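Local atomic coordinates of Melibiose/raffinose/stachyose-binding protein MelE (Bacillus subtilis subsp. subtilis str. 168, PDB entry 4R6H), a protein that binds melibiose, raffinose and stachyose as the solute-binding component of the MelEDC-MsmX ABC transporter, which imports these sugars. Residues Tyr378-Val390 / Ile404-Arg416. Residues are numbered along the deposited sequence; the frame is centred on the assembly and turned at random.
Sequences YLPNGMWDVLGTV and ISQKLGREYKRLR
M383 fits as a knob into the hole formed by L408, E411, Y412 and L415, joining helices 383-395 and 401-420 into an antiparallel helical hairpin near the C-terminus. The short helical segments run at 165°, with axes 10.6 Å apart. From CB, the M383 chain places CG 4.0 Å from L415 CD1; bends at chi2 (-65°) and chi3 (-74°) then fold it over the opposite helix. SD lies 3.7 Å from Y412 N, which is already hydrogen-bonded to L408 O, so this approach is a packing contact. The terminal CE comes 3.8 Å from L408 O and also meets CB of Y412.

L408 returns the knob among M383, V386, L387 and V390, its CD2 branch 3.6 Å from V386 CG1. Beyond it, V390 CG2 packs on I404 CG2. At the other end, the P380 and Y412 side chains run at about a right angle, with P380 CD 3.7 Å from Y412 CD1, while R416 CD lies over the centre of one face of the Y412 ring. Y412 OH and R416 NH1 bond to L218 O and I219 O of helix 215-220.

E411 presents CG to V386, while its OE1 receives R414 NH2 at 2.7 Å through the syn lone pair; K407 NZ makes a long salt bridge with OE2. The helices thus meet through apolar contacts, including the aliphatic part of E411, and waters join Y378 O to R416 NH1 and N381 O to L415 O, ahead of helix 383-395.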
loop_
_atom_site.group_PDB
_atom_site.type_symbol
_atom_site.label_atom_id
_atom_site.label_comp_id
_atom_site.label_asym_id
_atom_site.label_seq_id
_atom_site.Cartn_x
_atom_site.Cartn_y
_atom_site.Cartn_z
ATOM N N TYR A 378 -2.340 12.102 -5.503
ATOM C CA TYR A 378 -1.716 13.383 -5.859
ATOM C C TYR A 378 -1.057 13.445 -7.230
ATOM O O TYR A 378 -0.721 14.538 -7.676
ATOM C CB TYR A 378 -0.734 13.797 -4.748
ATOM C CG TYR A 378 -1.440 14.072 -3.455
ATOM C CD1 TYR A 378 -2.235 15.209 -3.331
ATOM C CD2 TYR A 378 -1.373 13.213 -2.369
ATOM C CE1 TYR A 378 -2.942 15.479 -2.175
ATOM C CE2 TYR A 378 -2.056 13.465 -1.204
ATOM C CZ TYR A 378 -2.866 14.595 -1.103
ATOM O OH TYR A 378 -3.556 14.879 0.063
ATOM N N LEU A 379 -0.881 12.296 -7.907
ATOM C CA LEU A 379 -0.210 12.206 -9.172
ATOM C C LEU A 379 -1.140 11.603 -10.220
ATOM O O LEU A 379 -1.991 10.743 -9.896
ATOM C CB LEU A 379 1.052 11.332 -9.054
ATOM C CG LEU A 379 2.133 11.871 -8.115
ATOM C CD1 LEU A 379 3.332 11.001 -8.125
ATOM C CD2 LEU A 379 2.511 13.324 -8.434
ATOM N N PRO A 380 -0.957 12.020 -11.470
ATOM C CA PRO A 380 -1.738 11.373 -12.526
ATOM C C PRO A 380 -1.356 9.908 -12.695
ATOM O O PRO A 380 -0.220 9.491 -12.435
ATOM C CB PRO A 380 -1.355 12.167 -13.771
ATOM C CG PRO A 380 -0.020 12.766 -13.474
ATOM C CD PRO A 380 -0.027 13.032 -12.000
ATOM N N ASN A 381 -2.329 9.117 -13.129
ATOM C CA ASN A 381 -2.103 7.721 -13.361
ATOM C C ASN A 381 -0.970 7.525 -14.347
ATOM O O ASN A 381 -0.913 8.198 -15.387
ATOM C CB ASN A 381 -3.406 7.098 -13.901
ATOM C CG ASN A 381 -3.350 5.589 -13.984
ATOM O OD1 ASN A 381 -2.681 4.921 -13.195
ATOM N ND2 ASN A 381 -4.088 5.041 -14.934
ATOM N N GLY A 382 -0.047 6.611 -14.015
ATOM C CA GLY A 382 1.141 6.390 -14.799
ATOM C C GLY A 382 2.425 6.819 -14.090
ATOM O O GLY A 382 3.500 6.442 -14.508
ATOM N N MET A 383 2.312 7.615 -13.030
ATOM C CA MET A 383 3.531 8.160 -12.384
ATOM C C MET A 383 4.287 7.117 -11.545
ATOM O O MET A 383 5.475 7.257 -11.312
ATOM C CB MET A 383 3.211 9.393 -11.536
ATOM C CG MET A 383 2.980 10.653 -12.347
ATOM S SD MET A 383 4.408 11.284 -13.256
ATOM C CE MET A 383 5.390 11.992 -11.902
ATOM N N TRP A 384 3.614 6.052 -11.123
ATOM C CA TRP A 384 4.288 4.974 -10.378
ATOM C C TRP A 384 5.446 4.401 -11.154
ATOM O O TRP A 384 6.550 4.257 -10.653
ATOM C CB TRP A 384 3.293 3.885 -9.988
ATOM C CG TRP A 384 3.900 2.653 -9.409
ATOM C CD1 TRP A 384 4.187 1.467 -10.064
ATOM C CD2 TRP A 384 4.335 2.473 -8.056
ATOM N NE1 TRP A 384 4.722 0.553 -9.176
ATOM C CE2 TRP A 384 4.804 1.131 -7.938
ATOM C CE3 TRP A 384 4.274 3.263 -6.913
ATOM C CZ2 TRP A 384 5.288 0.612 -6.724
ATOM C CZ3 TRP A 384 4.732 2.756 -5.726
ATOM C CH2 TRP A 384 5.229 1.430 -5.634
ATOM N N ASP A 385 5.204 4.085 -12.426
ATOM C CA ASP A 385 6.259 3.526 -13.246
ATOM C C ASP A 385 7.403 4.534 -13.458
ATOM O O ASP A 385 8.547 4.148 -13.476
ATOM C CB ASP A 385 5.702 3.029 -14.589
ATOM C CG ASP A 385 5.078 1.625 -14.505
ATOM O OD1 ASP A 385 5.308 0.874 -13.533
ATOM O OD2 ASP A 385 4.356 1.259 -15.447
ATOM N N VAL A 386 7.058 5.810 -13.603
ATOM C CA VAL A 386 8.044 6.852 -13.811
ATOM C C VAL A 386 8.921 6.990 -12.555
ATOM O O VAL A 386 10.125 7.089 -12.649
ATOM C CB VAL A 386 7.385 8.201 -14.093
ATOM C CG1 VAL A 386 8.455 9.272 -14.263
ATOM C CG2 VAL A 386 6.546 8.122 -15.370
ATOM N N LEU A 387 8.316 6.941 -11.362
ATOM C CA LEU A 387 9.126 7.001 -10.106
ATOM C C LEU A 387 10.129 5.831 -10.045
ATOM O O LEU A 387 11.260 5.980 -9.630
ATOM C CB LEU A 387 8.194 7.006 -8.883
ATOM C CG LEU A 387 7.319 8.250 -8.697
ATOM C CD1 LEU A 387 6.289 7.969 -7.616
ATOM C CD2 LEU A 387 8.136 9.496 -8.391
ATOM N N GLY A 388 9.668 4.646 -10.438
ATOM C CA GLY A 388 10.535 3.482 -10.449
ATOM C C GLY A 388 11.692 3.639 -11.421
ATOM O O GLY A 388 12.852 3.393 -11.058
ATOM N N THR A 389 11.350 4.106 -12.629
ATOM C CA THR A 389 12.298 4.416 -13.708
ATOM C C THR A 389 13.418 5.321 -13.228
ATOM O O THR A 389 14.600 4.997 -13.351
ATOM C CB THR A 389 11.602 5.129 -14.923
ATOM O OG1 THR A 389 10.815 4.201 -15.666
ATOM C CG2 THR A 389 12.582 5.794 -15.827
ATOM N N VAL A 390 13.053 6.461 -12.674
ATOM C CA VAL A 390 14.071 7.452 -12.333
ATOM C C VAL A 390 14.949 6.947 -11.189
ATOM O O VAL A 390 16.156 7.198 -11.141
ATOM C CB VAL A 390 13.508 8.864 -12.059
ATOM C CG1 VAL A 390 12.785 9.389 -13.301
ATOM C CG2 VAL A 390 12.640 8.938 -10.804
ATOM N N ILE A 404 16.616 14.392 -12.548
ATOM C CA ILE A 404 15.417 13.589 -12.248
ATOM C C ILE A 404 14.170 14.442 -12.004
ATOM O O ILE A 404 13.084 14.147 -12.481
ATOM C CB ILE A 404 15.705 12.642 -11.057
ATOM C CG1 ILE A 404 16.671 11.565 -11.544
ATOM C CG2 ILE A 404 14.422 12.029 -10.511
ATOM C CD1 ILE A 404 17.307 10.748 -10.457
ATOM N N SER A 405 14.301 15.513 -11.239
ATOM C CA SER A 405 13.148 16.342 -10.959
ATOM C C SER A 405 12.624 16.981 -12.232
ATOM O O SER A 405 11.434 17.142 -12.395
ATOM C CB SER A 405 13.479 17.384 -9.896
ATOM O OG SER A 405 13.702 16.688 -8.676
ATOM N N GLN A 406 13.508 17.270 -13.177
ATOM C CA GLN A 406 13.038 17.848 -14.421
ATOM C C GLN A 406 12.240 16.829 -15.241
ATOM O O GLN A 406 11.152 17.138 -15.757
ATOM C CB GLN A 406 14.212 18.415 -15.195
ATOM C CG GLN A 406 14.804 19.612 -14.463
ATOM C CD GLN A 406 15.928 20.264 -15.228
ATOM O OE1 GLN A 406 15.882 21.456 -15.527
ATOM N NE2 GLN A 406 16.946 19.482 -15.553
ATOM N N LYS A 407 12.749 15.606 -15.314
ATOM C CA LYS A 407 11.991 14.522 -15.953
ATOM C C LYS A 407 10.649 14.245 -15.297
ATOM O O LYS A 407 9.623 14.033 -15.962
ATOM C CB LYS A 407 12.841 13.275 -15.952
ATOM C CG LYS A 407 12.161 12.014 -16.490
ATOM C CD LYS A 407 12.181 11.969 -18.012
ATOM C CE LYS A 407 11.462 10.746 -18.582
ATOM N NZ LYS A 407 12.019 9.450 -18.097
ATOM N N LEU A 408 10.619 14.230 -13.965
ATOM C CA LEU A 408 9.373 13.997 -13.308
ATOM C C LEU A 408 8.324 15.046 -13.677
ATOM O O LEU A 408 7.173 14.713 -13.835
ATOM C CB LEU A 408 9.537 13.885 -11.781
ATOM C CG LEU A 408 10.300 12.613 -11.375
ATOM C CD1 LEU A 408 10.790 12.801 -9.930
ATOM C CD2 LEU A 408 9.486 11.341 -11.480
ATOM N N GLY A 409 8.743 16.320 -13.706
ATOM C CA GLY A 409 7.842 17.421 -14.020
ATOM C C GLY A 409 7.273 17.271 -15.419
ATOM O O GLY A 409 6.105 17.522 -15.650
ATOM N N ARG A 410 8.128 16.867 -16.342
ATOM C CA ARG A 410 7.682 16.678 -17.729
ATOM C C ARG A 410 6.651 15.552 -17.818
ATOM O O ARG A 410 5.613 15.702 -18.453
ATOM C CB ARG A 410 8.873 16.365 -18.646
ATOM C CG ARG A 410 9.814 17.530 -18.905
ATOM C CD ARG A 410 10.792 17.242 -20.046
ATOM N NE ARG A 410 11.792 16.207 -19.745
ATOM C CZ ARG A 410 12.963 16.410 -19.115
ATOM N NH1 ARG A 410 13.325 17.608 -18.668
ATOM N NH2 ARG A 410 13.785 15.395 -18.913
ATOM N N GLU A 411 6.922 14.417 -17.173
ATOM C CA GLU A 411 5.966 13.312 -17.172
ATOM C C GLU A 411 4.650 13.638 -16.455
ATOM O O GLU A 411 3.569 13.222 -16.871
ATOM C CB GLU A 411 6.610 12.120 -16.460
ATOM C CG GLU A 411 7.783 11.506 -17.185
ATOM C CD GLU A 411 7.347 10.580 -18.310
ATOM O OE1 GLU A 411 6.125 10.430 -18.545
ATOM O OE2 GLU A 411 8.231 9.994 -18.953
ATOM N N TYR A 412 4.737 14.358 -15.336
ATOM C CA TYR A 412 3.571 14.826 -14.625
ATOM C C TYR A 412 2.681 15.659 -15.540
ATOM O O TYR A 412 1.482 15.406 -15.630
ATOM C CB TYR A 412 4.069 15.608 -13.421
ATOM C CG TYR A 412 3.119 16.411 -12.592
ATOM C CD1 TYR A 412 2.331 15.838 -11.582
ATOM C CD2 TYR A 412 3.070 17.800 -12.753
ATOM C CE1 TYR A 412 1.522 16.618 -10.786
ATOM C CE2 TYR A 412 2.266 18.591 -11.959
ATOM C CZ TYR A 412 1.493 18.008 -10.976
ATOM O OH TYR A 412 0.699 18.812 -10.191
ATOM N N LYS A 413 3.290 16.599 -16.232
ATOM C CA LYS A 413 2.556 17.478 -17.143
ATOM C C LYS A 413 1.932 16.667 -18.281
ATOM O O LYS A 413 0.736 16.830 -18.609
ATOM C CB LYS A 413 3.489 18.565 -17.703
ATOM C CG LYS A 413 3.149 19.983 -17.286
ATOM C CD LYS A 413 3.577 20.292 -15.863
ATOM C CE LYS A 413 2.985 21.619 -15.415
ATOM N NZ LYS A 413 1.531 21.505 -15.109
ATOM N N ARG A 414 2.738 15.806 -18.870
ATOM C CA ARG A 414 2.278 14.951 -19.972
ATOM C C ARG A 414 1.110 14.055 -19.566
ATOM O O ARG A 414 0.114 13.943 -20.292
ATOM C CB ARG A 414 3.401 14.089 -20.513
ATOM C CG ARG A 414 2.974 13.251 -21.714
ATOM C CD ARG A 414 4.115 12.425 -22.280
ATOM N NE ARG A 414 4.554 11.375 -21.351
ATOM C CZ ARG A 414 3.902 10.232 -21.120
ATOM N NH1 ARG A 414 2.752 9.956 -21.738
ATOM N NH2 ARG A 414 4.410 9.348 -20.255
ATOM N N LEU A 415 1.237 13.387 -18.423
ATOM C CA LEU A 415 0.219 12.426 -18.009
ATOM C C LEU A 415 -1.053 13.104 -17.534
ATOM O O LEU A 415 -2.141 12.549 -17.690
ATOM C CB LEU A 415 0.773 11.466 -16.953
ATOM C CG LEU A 415 1.794 10.459 -17.461
ATOM C CD1 LEU A 415 2.538 9.835 -16.278
ATOM C CD2 LEU A 415 1.078 9.372 -18.256
ATOM N N ARG A 416 -0.933 14.303 -16.957
ATOM C CA ARG A 416 -2.117 15.119 -16.665
ATOM C C ARG A 416 -2.818 15.507 -17.946
ATOM O O ARG A 416 -4.037 15.472 -18.013
ATOM C CB ARG A 416 -1.767 16.376 -15.872
ATOM C CG ARG A 416 -1.431 16.101 -14.420
ATOM C CD ARG A 416 -0.928 17.355 -13.702
ATOM N NE ARG A 416 -1.906 18.442 -13.745
ATOM C CZ ARG A 416 -2.855 18.647 -12.838
ATOM N NH1 ARG A 416 -2.970 17.865 -11.775
ATOM N NH2 ARG A 416 -3.703 19.663 -12.996
HETATM O O HOH W 1 -1.870 15.332 -10.310
HETATM O O HOH W 2 -2.725 9.719 -16.659
#